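Side-chain contact in putative branched-chain amino acid aminotransferase IlvE (Streptococcus mutans, PDB 4DQN), which probably transfers amino groups between the branched-chain amino acids and 2-oxoglutarate with the help of pyridoxal 5'-phosphate: residues A[82-85]-A[86-89]. Numbering follows the deposited sequence.
Sequences NAER and LQRT
The guanidinium of R88 lies with one face over the backbone of E84. E84 O sits under the centre of that face, 3.6 Å from R88 CZ. At the edge of the group, in its plane, is a water. This water accepts from R88 NH2 at 2.8 Å and donates to E84 OE1 at 2.7 Å. It therefore bridges two opposite charges that do not touch directly: E84 OE1 and R88 NH1 are 4.8 Å apart. The R88 chain bends at chi3 (-78°), which folds the guanidinium back over the preceding turn.

The amide of Q87 also leans back, over A83 and E84. Its CD is 3.2 Å from A83 O, and its OE1 is 3.4 Å from E84 CA. The E84 carboxylate and this amide are turned 38° apart. Q87 NE2 makes no hydrogen bond to A83 O, because the angle is poor; it bonds instead to V98 O and T100 OG1.

R85 takes another course. Its CG, anti to the backbone N (chi1 -176°), starts the chain away from the helix, and a bend at chi3 then turns the guanidinium toward E62. There R85 NE forms a salt bridge with one carboxylate oxygen, while N82 ND2 bonds to the other. T89 OG1 lies 2.9 Å from R85 O.

Backbone bonds from L86, Q87, R88 and T89 to the carbonyls four residues earlier hold the backbone of both segments; Q87 N also makes a weak bond to E84 O. The i to i+4 pattern is that of an alpha-helix, here helix 79-92. In this class-IV aminotransferase the helix packs against strand 59-68 and helix 100-113, and its R85 and T89 touch the loop of K188, predicted to carry the pyridoxal phosphate, which is not attached here.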
loop_
_atom_site.group_PDB
_atom_site.type_symbol
_atom_site.label_atom_id
_atom_site.label_comp_id
_atom_site.label_asym_id
_atom_site.label_seq_id
_atom_site.Cartn_x
_atom_site.Cartn_y
_atom_site.Cartn_z
ATOM N N ASN A 82 -8.820 -13.484 -13.895
ATOM C CA ASN A 82 -8.892 -12.446 -12.861
ATOM C C ASN A 82 -9.163 -13.012 -11.464
ATOM O O ASN A 82 -8.615 -12.527 -10.467
ATOM C CB ASN A 82 -9.971 -11.423 -13.218
ATOM C CG ASN A 82 -9.710 -10.760 -14.546
ATOM O OD1 ASN A 82 -10.166 -11.237 -15.590
ATOM N ND2 ASN A 82 -8.957 -9.661 -14.521
ATOM N N ALA A 83 -10.027 -14.020 -11.388
ATOM C CA ALA A 83 -10.365 -14.616 -10.103
ATOM C C ALA A 83 -9.148 -15.294 -9.486
ATOM O O ALA A 83 -8.931 -15.215 -8.274
ATOM C CB ALA A 83 -11.514 -15.632 -10.271
ATOM N N GLU A 84 -8.367 -15.980 -10.315
ATOM C CA GLU A 84 -7.205 -16.716 -9.831
ATOM C C GLU A 84 -6.110 -15.749 -9.417
ATOM O O GLU A 84 -5.414 -15.975 -8.424
ATOM C CB GLU A 84 -6.724 -17.722 -10.891
ATOM C CG GLU A 84 -7.762 -18.827 -11.140
ATOM C CD GLU A 84 -7.365 -19.841 -12.215
ATOM O OE1 GLU A 84 -6.308 -19.660 -12.870
ATOM O OE2 GLU A 84 -8.128 -20.820 -12.400
ATOM N N ARG A 85 -5.978 -14.652 -10.157
ATOM C CA ARG A 85 -5.012 -13.625 -9.778
ATOM C C ARG A 85 -5.393 -12.954 -8.455
ATOM O O ARG A 85 -4.522 -12.687 -7.612
ATOM C CB ARG A 85 -4.835 -12.588 -10.897
ATOM C CG ARG A 85 -3.762 -11.549 -10.570
ATOM C CD ARG A 85 -3.431 -10.645 -11.749
ATOM N NE ARG A 85 -4.552 -9.783 -12.132
ATOM C CZ ARG A 85 -4.521 -8.915 -13.147
ATOM N NH1 ARG A 85 -3.430 -8.802 -13.894
ATOM N NH2 ARG A 85 -5.585 -8.160 -13.421
ATOM N N LEU A 86 -6.689 -12.694 -8.263
ATOM C CA LEU A 86 -7.169 -12.126 -7.002
ATOM C C LEU A 86 -6.949 -13.099 -5.847
ATOM O O LEU A 86 -6.747 -12.674 -4.711
ATOM C CB LEU A 86 -8.664 -11.773 -7.090
ATOM C CG LEU A 86 -9.238 -10.507 -6.433
ATOM C CD1 LEU A 86 -10.692 -10.679 -5.995
ATOM C CD2 LEU A 86 -8.377 -9.904 -5.327
ATOM N N GLN A 87 -6.998 -14.402 -6.126
ATOM C CA GLN A 87 -6.781 -15.392 -5.075
ATOM C C GLN A 87 -5.329 -15.369 -4.632
ATOM O O GLN A 87 -5.032 -15.423 -3.439
ATOM C CB GLN A 87 -7.185 -16.799 -5.552
ATOM C CG GLN A 87 -8.694 -17.044 -5.540
ATOM C CD GLN A 87 -9.142 -18.000 -6.632
ATOM O OE1 GLN A 87 -8.322 -18.691 -7.247
ATOM N NE2 GLN A 87 -10.444 -18.043 -6.884
ATOM N N ARG A 88 -4.415 -15.290 -5.590
ATOM C CA ARG A 88 -3.004 -15.198 -5.251
ATOM C C ARG A 88 -2.692 -13.873 -4.546
ATOM O O ARG A 88 -1.889 -13.825 -3.610
ATOM C CB ARG A 88 -2.146 -15.360 -6.501
ATOM C CG ARG A 88 -2.094 -16.791 -7.011
ATOM C CD ARG A 88 -1.097 -16.916 -8.148
ATOM N NE ARG A 88 -1.659 -16.407 -9.390
ATOM C CZ ARG A 88 -2.442 -17.128 -10.192
ATOM N NH1 ARG A 88 -2.751 -18.384 -9.870
ATOM N NH2 ARG A 88 -2.922 -16.596 -11.307
ATOM N N THR A 89 -3.348 -12.801 -4.979
ATOM C CA THR A 89 -3.163 -11.491 -4.350
ATOM C C THR A 89 -3.650 -11.506 -2.896
ATOM O O THR A 89 -3.013 -10.938 -1.991
ATOM C CB THR A 89 -3.892 -10.395 -5.156
ATOM O OG1 THR A 89 -3.290 -10.289 -6.456
ATOM C CG2 THR A 89 -3.771 -9.072 -4.476
HETATM O O HOH W 1 -4.306 -17.938 -13.344
#